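Local coordinates for Slr0280 protein (Synechocystis sp., PDB 5H3K) that is of unknown function but carries a phosphodiester glycosidase (NAGPA-family) region, so it may act on phosphodiester-linked sugars, at residues W67-T78 and L137-V145. Numbering follows the deposited sequence.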
ATOM      1  N   TRP A  67     -12.010 -14.693  -6.379  1.00  9.93           N
ATOM      2  CA  TRP A  67     -12.241 -16.120  -6.563  1.00 13.01           C
ATOM      3  C   TRP A  67     -12.239 -16.469  -8.044  1.00 14.83           C
ATOM      4  O   TRP A  67     -12.452 -15.607  -8.909  1.00 12.94           O
ATOM      5  CB  TRP A  67     -13.562 -16.557  -5.913  1.00  9.29           C
ATOM      6  CG  TRP A  67     -14.732 -15.896  -6.529  1.00 13.97           C
ATOM      7  CD1 TRP A  67     -15.286 -14.707  -6.164  1.00 10.69           C
ATOM      8  CD2 TRP A  67     -15.501 -16.376  -7.641  1.00 13.90           C
ATOM      9  NE1 TRP A  67     -16.350 -14.413  -6.982  1.00 15.61           N
ATOM     10  CE2 TRP A  67     -16.505 -15.422  -7.895  1.00 15.62           C
ATOM     11  CE3 TRP A  67     -15.438 -17.519  -8.444  1.00 13.60           C
ATOM     12  CZ2 TRP A  67     -17.439 -15.576  -8.924  1.00 18.30           C
ATOM     13  CZ3 TRP A  67     -16.369 -17.671  -9.461  1.00 15.75           C
ATOM     14  CH2 TRP A  67     -17.349 -16.701  -9.695  1.00 14.60           C
ATOM     15  N   GLY A  68     -11.970 -17.736  -8.327  1.00 12.32           N
ATOM     16  CA  GLY A  68     -12.057 -18.249  -9.680  1.00 15.28           C
ATOM     17  C   GLY A  68     -12.397 -19.727  -9.658  1.00 15.15           C
ATOM     18  O   GLY A  68     -12.069 -20.434  -8.700  1.00 15.60           O
ATOM     19  N   GLN A  69     -13.072 -20.191 -10.705  1.00 15.88           N
ATOM     20  CA  GLN A  69     -13.402 -21.601 -10.838  1.00 20.41           C
ATOM     21  C   GLN A  69     -12.882 -22.121 -12.164  1.00 18.21           C
ATOM     22  O   GLN A  69     -12.934 -21.419 -13.177  1.00 17.87           O
ATOM     23  CB  GLN A  69     -14.917 -21.826 -10.722  1.00 15.87           C
ATOM     24  CG  GLN A  69     -15.436 -21.750  -9.299  1.00 17.33           C
ATOM     25  CD  GLN A  69     -16.941 -21.946  -9.204  1.00 20.78           C
ATOM     26  OE1 GLN A  69     -17.690 -21.572 -10.110  1.00 25.89           O
ATOM     27  NE2 GLN A  69     -17.390 -22.538  -8.101  1.00 20.64           N
ATOM     28  N   TRP A  70     -12.365 -23.346 -12.147  1.00 19.97           N
ATOM     29  CA  TRP A  70     -11.814 -23.946 -13.353  1.00 24.24           C
ATOM     30  C   TRP A  70     -12.054 -25.451 -13.397  1.00 25.72           C
ATOM     31  O   TRP A  70     -12.515 -26.049 -12.422  1.00 23.34           O
ATOM     32  CB  TRP A  70     -10.315 -23.646 -13.473  1.00 20.78           C
ATOM     33  CG  TRP A  70      -9.480 -24.263 -12.391  1.00 21.37           C
ATOM     34  CD1 TRP A  70      -8.823 -25.457 -12.442  1.00 21.24           C
ATOM     35  CD2 TRP A  70      -9.211 -23.711 -11.097  1.00 18.30           C
ATOM     36  NE1 TRP A  70      -8.154 -25.681 -11.261  1.00 21.82           N
ATOM     37  CE2 TRP A  70      -8.384 -24.627 -10.415  1.00 22.23           C
ATOM     38  CE3 TRP A  70      -9.601 -22.537 -10.443  1.00 21.04           C
ATOM     39  CZ2 TRP A  70      -7.928 -24.400  -9.112  1.00 19.68           C
ATOM     40  CZ3 TRP A  70      -9.145 -22.313  -9.147  1.00 17.91           C
ATOM     41  CH2 TRP A  70      -8.321 -23.240  -8.499  1.00 19.20           C
ATOM     42  N   GLN A  71     -11.727 -26.050 -14.541  1.00 26.70           N
ATOM     43  CA  GLN A  71     -11.876 -27.485 -14.757  1.00 26.71           C
ATOM     44  C   GLN A  71     -10.562 -28.218 -14.537  1.00 23.40           C
ATOM     45  O   GLN A  71      -9.538 -27.868 -15.127  1.00 27.11           O
ATOM     46  CB  GLN A  71     -12.340 -27.744 -16.190  1.00 32.90           C
ATOM     47  CG  GLN A  71     -13.836 -27.847 -16.372  1.00 36.41           C
ATOM     48  CD  GLN A  71     -14.212 -29.060 -17.202  1.00 46.43           C
ATOM     49  OE1 GLN A  71     -14.446 -30.141 -16.658  1.00 49.29           O
ATOM     50  NE2 GLN A  71     -14.244 -28.897 -18.526  1.00 45.74           N
ATOM     51  N   GLU A  72     -10.588 -29.247 -13.701  1.00 27.13           N
ATOM     52  CA  GLU A  72      -9.390 -30.035 -13.458  1.00 30.24           C
ATOM     53  C   GLU A  72      -9.761 -31.486 -13.158  1.00 37.62           C
ATOM     54  O   GLU A  72     -10.371 -31.783 -12.126  1.00 40.84           O
ATOM     55  CB  GLU A  72      -8.567 -29.429 -12.311  1.00 29.38           C
ATOM     56  CG  GLU A  72      -7.148 -29.960 -12.223  1.00 31.54           C
ATOM     57  CD  GLU A  72      -6.384 -29.436 -11.018  1.00 33.99           C
ATOM     58  OE1 GLU A  72      -6.635 -28.286 -10.586  1.00 29.92           O
ATOM     59  OE2 GLU A  72      -5.526 -30.185 -10.499  1.00 41.49           O
ATOM     60  N   GLY A  73      -9.396 -32.387 -14.069  1.00 36.78           N
ATOM     61  CA  GLY A  73      -9.721 -33.794 -13.918  1.00 40.43           C
ATOM     62  C   GLY A  73     -11.220 -34.019 -13.994  1.00 39.87           C
ATOM     63  O   GLY A  73     -11.798 -34.741 -13.175  1.00 42.80           O
ATOM     64  N   GLY A  74     -11.851 -33.377 -14.975  1.00 37.23           N
ATOM     65  CA  GLY A  74     -13.288 -33.475 -15.162  1.00 35.62           C
ATOM     66  C   GLY A  74     -14.137 -32.870 -14.053  1.00 42.49           C
ATOM     67  O   GLY A  74     -15.363 -33.019 -14.062  1.00 36.76           O
ATOM     68  N   GLN A  75     -13.493 -32.187 -13.105  1.00 40.07           N
ATOM     69  CA  GLN A  75     -14.182 -31.585 -11.960  1.00 34.15           C
ATOM     70  C   GLN A  75     -14.108 -30.065 -11.984  1.00 28.08           C
ATOM     71  O   GLN A  75     -13.171 -29.488 -12.531  1.00 30.98           O
ATOM     72  CB  GLN A  75     -13.550 -32.052 -10.648  1.00 37.13           C
ATOM     73  CG  GLN A  75     -13.759 -33.505 -10.281  1.00 38.03           C
ATOM     74  CD  GLN A  75     -13.097 -33.832  -8.958  1.00 45.76           C
ATOM     75  OE1 GLN A  75     -12.864 -32.941  -8.133  1.00 44.25           O
ATOM     76  NE2 GLN A  75     -12.775 -35.106  -8.751  1.00 49.69           N
ATOM     77  N   THR A  76     -15.085 -29.419 -11.357  1.00 27.86           N
ATOM     78  CA  THR A  76     -15.030 -27.978 -11.152  1.00 26.05           C
ATOM     79  C   THR A  76     -14.296 -27.665  -9.844  1.00 26.34           C
ATOM     80  O   THR A  76     -14.698 -28.120  -8.769  1.00 20.93           O
ATOM     81  CB  THR A  76     -16.437 -27.365 -11.106  1.00 29.17           C
ATOM     82  OG1 THR A  76     -17.122 -27.665 -12.325  1.00 30.96           O
ATOM     83  CG2 THR A  76     -16.357 -25.855 -10.938  1.00 25.69           C
ATOM     84  N   ARG A  77     -13.211 -26.900  -9.935  1.00 23.09           N
ATOM     85  CA  ARG A  77     -12.456 -26.526  -8.745  1.00 20.31           C
ATOM     86  C   ARG A  77     -12.735 -25.074  -8.421  1.00 19.61           C
ATOM     87  O   ARG A  77     -12.991 -24.273  -9.321  1.00 19.33           O
ATOM     88  CB  ARG A  77     -10.953 -26.723  -8.959  1.00 18.45           C
ATOM     89  CG  ARG A  77     -10.542 -28.132  -9.375  1.00 22.44           C
ATOM     90  CD  ARG A  77     -10.804 -29.152  -8.272  1.00 22.10           C
ATOM     91  NE  ARG A  77     -10.321 -30.477  -8.651  1.00 35.15           N
ATOM     92  CZ  ARG A  77      -9.083 -30.914  -8.422  1.00 43.26           C
ATOM     93  NH1 ARG A  77      -8.203 -30.132  -7.805  1.00 38.09           N
ATOM     94  NH2 ARG A  77      -8.723 -32.132  -8.807  1.00 36.98           N
ATOM     95  N   THR A  78     -12.692 -24.737  -7.136  1.00 18.65           N
ATOM     96  CA  THR A  78     -12.872 -23.354  -6.713  1.00 13.96           C
ATOM     97  C   THR A  78     -11.643 -22.875  -5.974  1.00 14.25           C
ATOM     98  O   THR A  78     -11.164 -23.540  -5.037  1.00 15.22           O
ATOM     99  CB  THR A  78     -14.090 -23.185  -5.791  1.00 18.13           C
ATOM    100  OG1 THR A  78     -15.257 -23.706  -6.440  1.00 17.04           O
ATOM    101  CG2 THR A  78     -14.307 -21.697  -5.470  1.00 14.88           C
ATOM    102  N   LEU A 137     -19.975 -25.620  -4.406  1.00 34.52           N
ATOM    103  CA  LEU A 137     -19.784 -24.169  -4.321  1.00 23.87           C
ATOM    104  C   LEU A 137     -20.331 -23.469  -5.558  1.00 27.56           C
ATOM    105  O   LEU A 137     -19.867 -23.720  -6.675  1.00 27.66           O
ATOM    106  CB  LEU A 137     -18.290 -23.855  -4.192  1.00 23.34           C
ATOM    107  CG  LEU A 137     -17.658 -24.229  -2.855  1.00 24.65           C
ATOM    108  CD1 LEU A 137     -16.133 -24.332  -2.938  1.00 22.97           C
ATOM    109  CD2 LEU A 137     -18.054 -23.185  -1.853  1.00 23.59           C
ATOM    110  N   GLN A 138     -21.302 -22.578  -5.368  1.00 22.41           N
ATOM    111  CA  GLN A 138     -21.989 -21.986  -6.513  1.00 28.26           C
ATOM    112  C   GLN A 138     -21.800 -20.487  -6.662  1.00 23.30           C
ATOM    113  O   GLN A 138     -21.974 -19.720  -5.715  1.00 24.51           O
ATOM    114  CB  GLN A 138     -23.489 -22.317  -6.499  1.00 30.76           C
ATOM    115  CG  GLN A 138     -23.820 -23.748  -6.908  1.00 34.33           C
ATOM    116  CD  GLN A 138     -25.112 -23.842  -7.701  1.00 26.45           C
ATOM    117  OE1 GLN A 138     -25.796 -22.841  -7.918  1.00 31.94           O
ATOM    118  NE2 GLN A 138     -25.444 -25.045  -8.148  1.00 35.12           N
ATOM    119  N   ALA A 139     -21.468 -20.083  -7.883  1.00 27.84           N
ATOM    120  CA  ALA A 139     -21.241 -18.686  -8.206  1.00 26.11           C
ATOM    121  C   ALA A 139     -22.505 -18.054  -8.748  1.00 31.01           C
ATOM    122  O   ALA A 139     -23.294 -18.706  -9.429  1.00 32.27           O
ATOM    123  CB  ALA A 139     -20.132 -18.563  -9.216  1.00 27.10           C
ATOM    124  N   GLN A 140     -22.677 -16.773  -8.458  1.00 25.51           N
ATOM    125  CA  GLN A 140     -23.820 -16.018  -8.930  1.00 29.90           C
ATOM    126  C   GLN A 140     -23.279 -14.736  -9.540  1.00 33.36           C
ATOM    127  O   GLN A 140     -23.296 -13.671  -8.912  1.00 30.90           O
ATOM    128  CB  GLN A 140     -24.744 -15.712  -7.757  1.00 33.84           C
ATOM    129  CG  GLN A 140     -26.086 -15.132  -8.133  1.00 40.80           C
ATOM    130  CD  GLN A 140     -27.140 -15.447  -7.090  1.00 49.20           C
ATOM    131  OE1 GLN A 140     -27.029 -16.442  -6.368  1.00 45.19           O
ATOM    132  NE2 GLN A 140     -28.165 -14.601  -6.999  1.00 44.22           N
ATOM    133  N   GLY A 141     -22.762 -14.849 -10.759  1.00 33.98           N
ATOM    134  CA  GLY A 141     -22.131 -13.723 -11.422  1.00 33.15           C
ATOM    135  C   GLY A 141     -20.775 -13.420 -10.814  1.00 27.18           C
ATOM    136  O   GLY A 141     -19.876 -14.263 -10.827  1.00 28.69           O
ATOM    137  N   ASN A 142     -20.640 -12.216 -10.265  1.00 23.45           N
ATOM    138  CA  ASN A 142     -19.380 -11.764  -9.701  1.00 22.99           C
ATOM    139  C   ASN A 142     -19.173 -12.255  -8.260  1.00 25.78           C
ATOM    140  O   ASN A 142     -18.086 -12.106  -7.687  1.00 20.25           O
ATOM    141  CB  ASN A 142     -19.312 -10.237  -9.781  1.00 26.52           C
ATOM    142  CG  ASN A 142     -18.026  -9.678  -9.226  1.00 31.06           C
ATOM    143  OD1 ASN A 142     -16.951  -9.895  -9.783  1.00 35.21           O
ATOM    144  ND2 ASN A 142     -18.126  -8.939  -8.123  1.00 32.07           N
ATOM    145  N   THR A 143     -20.210 -12.870  -7.692  1.00 20.71           N
ATOM    146  CA  THR A 143     -20.197 -13.248  -6.281  1.00 20.16           C
ATOM    147  C   THR A 143     -20.262 -14.764  -6.047  1.00 21.56           C
ATOM    148  O   THR A 143     -21.216 -15.425  -6.461  1.00 23.03           O
ATOM    149  CB  THR A 143     -21.359 -12.587  -5.526  1.00 20.73           C
ATOM    150  OG1 THR A 143     -21.287 -11.166  -5.692  1.00 24.20           O
ATOM    151  CG2 THR A 143     -21.283 -12.926  -4.041  1.00 17.65           C
ATOM    152  N   LEU A 144     -19.246 -15.311  -5.386  1.00 14.90           N
ATOM    153  CA  LEU A 144     -19.254 -16.725  -5.021  1.00 13.79           C
ATOM    154  C   LEU A 144     -19.985 -16.884  -3.696  1.00 15.97           C
ATOM    155  O   LEU A 144     -19.603 -16.274  -2.694  1.00 15.23           O
ATOM    156  CB  LEU A 144     -17.827 -17.258  -4.890  1.00 13.64           C
ATOM    157  CG  LEU A 144     -17.614 -18.703  -4.410  1.00 15.10           C
ATOM    158  CD1 LEU A 144     -18.120 -19.718  -5.434  1.00 18.73           C
ATOM    159  CD2 LEU A 144     -16.141 -18.947  -4.131  1.00 14.70           C
ATOM    160  N   VAL A 145     -21.036 -17.698  -3.669  1.00 16.42           N
ATOM    161  CA  VAL A 145     -21.796 -17.872  -2.440  1.00 13.62           C
ATOM    162  C   VAL A 145     -21.187 -18.973  -1.583  1.00 16.63           C
ATOM    163  O   VAL A 145     -21.141 -20.137  -1.989  1.00 18.62           O
ATOM    164  CB  VAL A 145     -23.283 -18.190  -2.734  1.00 16.75           C
ATOM    165  CG1 VAL A 145     -24.070 -18.311  -1.429  1.00 14.78           C
ATOM    166  CG2 VAL A 145     -23.882 -17.112  -3.624  1.00 18.13           C
TER
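Two beta hairpins of one mixed sheet meet here, the 138-145 hairpin with its type II' turn from Gln140 to Thr143 lying across one face of the hairpin formed by 67-72 and 75-78. The indole of Trp67 does most of the joining. Its CG sits between the backbone N and the carbonyl carbon (chi1 63°), which carries the ring out from the strand to the turn. There Trp67 NE1 donates to Asn142 O at 3.0 Å; the oxygen lies near the ring plane, but NE1 approaches from above the carbonyl plane. CB of Leu144 rests squarely over the five-membered ring of Trp67, 3.6 Å from its centroid, as a CH-pi contact, while Trp67 CH2 at the far end of the indole meets Ala139 CB at 3.4 Å. With the indole cut back to an alanine here, Asn142 O would probably lose this donor and a gap would open under Leu144 and beside Ala139.

Farther along, the extended side chain of Gln69 uses both amide hydrogens: NE2 donates to Leu137 O at 3.1 Å and to Thr78 OG1 at 2.9 Å, both oxygens near the amide plane, an arrangement that holds the group's rotation. Thr78 then splits its branches: CG2 meets Leu144 CD2 tip to tip at 3.6 Å, while Leu137 CD1 lies against OG1 and the CB from which both branches spring.

Strand 55-58 pairs in parallel with 143-145, and its Ile56 touches the indole. Gln51 of strand 51-53 contacts both Trp67 and Ala139, and Leu80, farther along strand 75-81, packs against Trp67 and Leu144.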